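Local coordinates for protein succinyl-CoA ligase (ADP-forming) subunit alpha (Methanosaeta concilii, PDB 6HXI) that binds coenzyme A in an N-terminal Rossmann-like domain of the succinyl-CoA ligase family, within a long chain that also carries a citrate synthase-like C-terminal region, at residues B[18-23]-B[43-48]; B[12-17]-B[78-83]. All coordinates share one frame; numbering follows the deposited sequence.

Contact 1: residues B[18-23]-B[43-48]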
loop_
_atom_site.group_PDB
_atom_site.type_symbol
_atom_site.label_atom_id
_atom_site.label_comp_id
_atom_site.label_asym_id
_atom_site.label_seq_id
_atom_site.Cartn_x
_atom_site.Cartn_y
_atom_site.Cartn_z
ATOM N N TYR B 18 9.512 7.651 40.373
ATOM C CA TYR B 18 9.737 6.266 39.952
ATOM C C TYR B 18 8.354 5.637 39.738
ATOM O O TYR B 18 7.557 5.528 40.685
ATOM C CB TYR B 18 10.544 5.456 41.003
ATOM C CG TYR B 18 10.926 4.090 40.478
ATOM C CD1 TYR B 18 10.005 3.046 40.466
ATOM C CD2 TYR B 18 12.176 3.865 39.902
ATOM C CE1 TYR B 18 10.318 1.817 39.912
ATOM C CE2 TYR B 18 12.505 2.627 39.355
ATOM C CZ TYR B 18 11.566 1.612 39.352
ATOM O OH TYR B 18 11.875 0.388 38.832
ATOM N N GLY B 19 8.094 5.235 38.499
ATOM C CA GLY B 19 6.834 4.628 38.101
ATOM C C GLY B 19 6.054 5.580 37.228
ATOM O O GLY B 19 5.990 6.770 37.526
ATOM N N TYR B 20 5.445 5.062 36.155
ATOM C CA TYR B 20 4.692 5.885 35.214
ATOM C C TYR B 20 3.313 6.250 35.733
ATOM O O TYR B 20 2.309 5.722 35.282
ATOM C CB TYR B 20 4.650 5.230 33.814
ATOM C CG TYR B 20 4.403 6.221 32.699
ATOM C CD1 TYR B 20 5.134 7.401 32.612
ATOM C CD2 TYR B 20 3.410 5.998 31.748
ATOM C CE1 TYR B 20 4.887 8.333 31.605
ATOM C CE2 TYR B 20 3.174 6.913 30.724
ATOM C CZ TYR B 20 3.945 8.059 30.633
ATOM O OH TYR B 20 3.704 8.975 29.635
ATOM N N GLN B 21 3.272 7.173 36.696
ATOM C CA GLN B 21 2.033 7.610 37.342
ATOM C C GLN B 21 1.685 8.984 36.836
ATOM O O GLN B 21 1.993 9.981 37.482
ATOM C CB GLN B 21 2.186 7.564 38.883
ATOM C CG GLN B 21 2.350 6.148 39.445
ATOM C CD GLN B 21 1.095 5.305 39.412
ATOM O OE1 GLN B 21 -0.003 5.784 39.685
ATOM N NE2 GLN B 21 1.229 4.020 39.068
ATOM N N THR B 22 1.083 9.036 35.669
ATOM C CA THR B 22 0.764 10.273 34.943
ATOM C C THR B 22 -0.106 11.251 35.750
ATOM O O THR B 22 0.148 12.458 35.715
ATOM C CB THR B 22 0.157 9.970 33.561
ATOM O OG1 THR B 22 -1.136 9.407 33.747
ATOM C CG2 THR B 22 1.016 9.017 32.731
ATOM N N ASN B 23 -1.106 10.756 36.477
ATOM C CA ASN B 23 -1.956 11.633 37.306
ATOM C C ASN B 23 -1.191 12.259 38.475
ATOM O O ASN B 23 -1.334 13.458 38.731
ATOM C CB ASN B 23 -3.209 10.886 37.802
ATOM C CG ASN B 23 -4.405 11.772 38.036
ATOM O OD1 ASN B 23 -4.407 12.976 37.734
ATOM N ND2 ASN B 23 -5.466 11.183 38.565
ATOM N N SER B 43 12.525 16.554 37.926
ATOM C CA SER B 43 13.629 16.594 36.971
ATOM C C SER B 43 13.411 15.477 35.933
ATOM O O SER B 43 13.591 15.721 34.739
ATOM C CB SER B 43 14.962 16.402 37.690
ATOM O OG SER B 43 15.319 17.542 38.452
ATOM N N ALA B 44 13.016 14.251 36.386
ATOM C CA ALA B 44 12.790 13.118 35.480
ATOM C C ALA B 44 11.823 12.086 36.038
ATOM O O ALA B 44 11.569 12.028 37.247
ATOM C CB ALA B 44 14.120 12.432 35.124
ATOM N N ILE B 45 11.322 11.238 35.143
ATOM C CA ILE B 45 10.480 10.103 35.479
ATOM C C ILE B 45 11.352 8.872 35.298
ATOM O O ILE B 45 12.161 8.830 34.368
ATOM C CB ILE B 45 9.213 10.052 34.606
ATOM C CG1 ILE B 45 8.391 11.348 34.770
ATOM C CG2 ILE B 45 8.357 8.818 34.904
ATOM C CD1 ILE B 45 7.877 11.838 33.502
ATOM N N ILE B 46 11.208 7.879 36.181
ATOM C CA ILE B 46 11.936 6.638 36.011
ATOM C C ILE B 46 10.872 5.601 35.620
ATOM O O ILE B 46 9.938 5.353 36.382
ATOM C CB ILE B 46 12.839 6.255 37.232
ATOM C CG1 ILE B 46 13.764 7.441 37.624
ATOM C CG2 ILE B 46 13.673 5.008 36.906
ATOM C CD1 ILE B 46 14.295 7.397 39.012
ATOM N N ASN B 47 10.938 5.116 34.381
ATOM C CA ASN B 47 10.008 4.151 33.834
ATOM C C ASN B 47 10.794 2.876 33.476
ATOM O O ASN B 47 11.538 2.856 32.489
ATOM C CB ASN B 47 9.267 4.735 32.631
ATOM C CG ASN B 47 8.135 3.881 32.097
ATOM O OD1 ASN B 47 7.959 2.716 32.448
ATOM N ND2 ASN B 47 7.362 4.438 31.197
ATOM N N PRO B 48 10.627 1.798 34.274
ATOM C CA PRO B 48 11.422 0.577 34.026
ATOM C C PRO B 48 11.166 -0.120 32.697
ATOM O O PRO B 48 12.013 -0.895 32.233
ATOM C CB PRO B 48 11.122 -0.310 35.218
ATOM C CG PRO B 48 9.956 0.293 35.871
ATOM C CD PRO B 48 9.794 1.685 35.486
#
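At the C-terminal end of strand 15-18, inside a mixed sheet, the chain passes into the loop leading to helix 22-34, and residues 18-23 meet residues 43-48, the end of strand 42-46 of the same beta-alpha-beta unit and the loop after it. One parallel bridge, Y18 with I46, sets the register. Just beyond it the backbone N of G19 donates to the O of I46 at 2.8 Å; the bond is nearly straight, 170° at the hydrogen, and runs almost along the C=O axis. The same carbonyl oxygen lies over one face of the Y18 ring. With CG anti to the backbone N (chi1 -172°), the Y18 side chain crosses I46 at about a right angle, and its CD2 rests 3.5 Å from CG2 of I46. Farther out, the OH of Y18 reaches CG of P48, again at 3.5 Å. After G19, Y20 is the centre of an inverse gamma turn closed by Q21 N to G19 O, and its ring lies 13° from parallel to the N47 amide, with N47 ND2 3.8 Å from Y20 CG. CG2 of I45 approaches the ring at its edge, while the Y20 hydroxyl is hydrogen-bonded to ND1 of H54. Q21, at the N-cap of helix 22-34, touches coenzyme A, so this first strand-to-helix turn belongs to the pocket of a Rossmann-like CoA-binding domain.

Contact 2: residues B[12-17]-B[78-83]; sequences NTKAFV and YPEADV
A chi1 of -62° sets CG of F16 beside its own backbone N and anti to the carbonyl carbon, swinging the ring across to the turn at 78-81. There the methyl of A81 sits over one face as a CH-pi contact, its CB 3.7 Å from the ring centroid and 16° off the normal. The tip of the ring, CZ, lies 3.4 Å from Y78 O, while CE1 packs on Y78 CB. That carbonyl also accepts from A81 N, within the type I turn that follows helix 71-77. The backbones come together in parallel register at A15 and V83. F16 N donates to V83 O at 2.9 Å in the plane of the carbonyl, whereas the bond from D82 N to K14 O is weak and bent. On the sheet face that carries A15 and V83, their CB atoms pack together. Separately, the CG2 methyls of T13 and V83 meet 3.7 Å apart. D82 has CG in the crowded position between its backbone N and carbonyl carbon (chi1 78°), which turns OD1 back toward residues 13 and 14, where one water joins it to T13 OG1 and a second, also bound to E80 O, takes the N-H of K14. T13 OG1 is bonded to D10 N as well, and the K14 ammonium to P40 O and S39 OG. F149 of strand 149-150 lies against T13, A15 and V83, and F16 also packs on A44 and I46 of strand 42-46. The turn carries the chain from helix 71-77 into strand 83-86, beside strand 15-18.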
loop_
_atom_site.group_PDB
_atom_site.type_symbol
_atom_site.label_atom_id
_atom_site.label_comp_id
_atom_site.label_asym_id
_atom_site.label_seq_id
_atom_site.Cartn_x
_atom_site.Cartn_y
_atom_site.Cartn_z
ATOM N N ASN B 12 13.048 24.882 46.070
ATOM C CA ASN B 12 14.104 24.516 45.113
ATOM C C ASN B 12 14.297 22.992 44.981
ATOM O O ASN B 12 15.150 22.544 44.203
ATOM C CB ASN B 12 15.423 25.222 45.433
ATOM C CG ASN B 12 15.321 26.726 45.415
ATOM O OD1 ASN B 12 15.069 27.345 44.373
ATOM N ND2 ASN B 12 15.490 27.340 46.581
ATOM N N THR B 13 13.489 22.202 45.714
ATOM C CA THR B 13 13.505 20.728 45.673
ATOM C C THR B 13 13.160 20.199 44.273
ATOM O O THR B 13 12.157 20.596 43.684
ATOM C CB THR B 13 12.565 20.173 46.729
ATOM O OG1 THR B 13 13.076 20.532 48.006
ATOM C CG2 THR B 13 12.398 18.678 46.647
ATOM N N LYS B 14 14.019 19.321 43.765
ATOM C CA LYS B 14 13.896 18.621 42.492
ATOM C C LYS B 14 13.807 17.120 42.799
ATOM O O LYS B 14 14.490 16.608 43.704
ATOM C CB LYS B 14 15.072 18.958 41.561
ATOM C CG LYS B 14 15.007 20.361 40.982
ATOM C CD LYS B 14 13.941 20.497 39.899
ATOM C CE LYS B 14 14.136 21.747 39.085
ATOM N NZ LYS B 14 13.354 21.699 37.826
ATOM N N ALA B 15 12.925 16.440 42.087
ATOM C CA ALA B 15 12.609 15.056 42.354
ATOM C C ALA B 15 12.526 14.173 41.114
ATOM O O ALA B 15 12.353 14.664 39.996
ATOM C CB ALA B 15 11.276 14.975 43.108
ATOM N N PHE B 16 12.600 12.848 41.349
ATOM C CA PHE B 16 12.363 11.820 40.362
ATOM C C PHE B 16 11.086 11.152 40.791
ATOM O O PHE B 16 10.836 10.999 41.983
ATOM C CB PHE B 16 13.470 10.767 40.352
ATOM C CG PHE B 16 14.861 11.249 40.015
ATOM C CD1 PHE B 16 15.116 11.908 38.815
ATOM C CD2 PHE B 16 15.930 10.959 40.849
ATOM C CE1 PHE B 16 16.414 12.298 38.473
ATOM C CE2 PHE B 16 17.220 11.383 40.528
ATOM C CZ PHE B 16 17.462 12.026 39.325
ATOM N N VAL B 17 10.261 10.791 39.833
ATOM C CA VAL B 17 9.059 10.029 40.097
ATOM C C VAL B 17 9.360 8.660 39.514
ATOM O O VAL B 17 9.536 8.541 38.301
ATOM C CB VAL B 17 7.774 10.674 39.493
ATOM C CG1 VAL B 17 6.572 9.723 39.619
ATOM C CG2 VAL B 17 7.469 12.010 40.154
ATOM N N TYR B 78 20.491 14.017 36.240
ATOM C CA TYR B 78 19.958 15.071 37.106
ATOM C C TYR B 78 20.484 14.942 38.542
ATOM O O TYR B 78 19.715 14.554 39.428
ATOM C CB TYR B 78 18.406 15.139 37.024
ATOM C CG TYR B 78 17.913 15.499 35.639
ATOM C CD1 TYR B 78 17.808 16.830 35.239
ATOM C CD2 TYR B 78 17.680 14.516 34.685
ATOM C CE1 TYR B 78 17.449 17.173 33.939
ATOM C CE2 TYR B 78 17.341 14.845 33.375
ATOM C CZ TYR B 78 17.203 16.175 33.010
ATOM O OH TYR B 78 16.855 16.498 31.711
ATOM N N PRO B 79 21.790 15.284 38.805
ATOM C CA PRO B 79 22.318 15.175 40.176
ATOM C C PRO B 79 21.666 16.117 41.176
ATOM O O PRO B 79 21.744 15.858 42.376
ATOM C CB PRO B 79 23.818 15.458 40.022
ATOM C CG PRO B 79 23.961 16.157 38.757
ATOM C CD PRO B 79 22.841 15.731 37.864
ATOM N N GLU B 80 21.016 17.189 40.689
ATOM C CA GLU B 80 20.329 18.174 41.530
ATOM C C GLU B 80 19.074 17.611 42.211
ATOM O O GLU B 80 18.586 18.202 43.166
ATOM C CB GLU B 80 19.978 19.435 40.713
ATOM C CG GLU B 80 18.925 19.227 39.630
ATOM C CD GLU B 80 19.450 18.979 38.232
ATOM O OE1 GLU B 80 18.775 19.414 37.272
ATOM O OE2 GLU B 80 20.528 18.356 38.092
ATOM N N ALA B 81 18.516 16.518 41.672
ATOM C CA ALA B 81 17.316 15.879 42.209
ATOM C C ALA B 81 17.726 15.004 43.417
ATOM O O ALA B 81 18.485 14.048 43.251
ATOM C CB ALA B 81 16.642 15.038 41.121
ATOM N N ASP B 82 17.283 15.380 44.620
ATOM C CA ASP B 82 17.637 14.679 45.865
ATOM C C ASP B 82 16.458 13.900 46.495
ATOM O O ASP B 82 16.608 13.272 47.545
ATOM C CB ASP B 82 18.283 15.653 46.872
ATOM C CG ASP B 82 17.315 16.554 47.621
ATOM O OD1 ASP B 82 16.356 17.064 46.988
ATOM O OD2 ASP B 82 17.530 16.776 48.836
ATOM N N VAL B 83 15.293 13.948 45.838
ATOM C CA VAL B 83 14.091 13.257 46.271
ATOM C C VAL B 83 13.662 12.226 45.224
ATOM O O VAL B 83 13.662 12.550 44.041
ATOM C CB VAL B 83 12.944 14.264 46.558
ATOM C CG1 VAL B 83 11.654 13.540 46.941
ATOM C CG2 VAL B 83 13.338 15.257 47.639
HETATM O O HOH W 1 14.978 18.746 48.684
HETATM O O HOH W 2 16.829 18.828 45.041
HETATM O O HOH W 3 15.595 19.544 36.348
#

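In the fold
Contacts 1 and 2 lie on the two flanks of strand 15-18, which runs between strands 42-46 and 83-86 in one sheet, and their centres are 13 Å apart. The strand itself ties them together: I46 N lies 2.8 Å from V17 O, and S43 N the same distance from A15 O, both probable hydrogen bonds. Side chains meet as well, S43 OG coming within 3.4 Å of K14 CB. Along the chain, contact 1 is nested inside the loop that contact 2 closes. Contact 2 joins the start of strand 15-18 to its neighbour, whereas contact 1 is at the pocket end, G19 being about 7 Å from a bound coenzyme A.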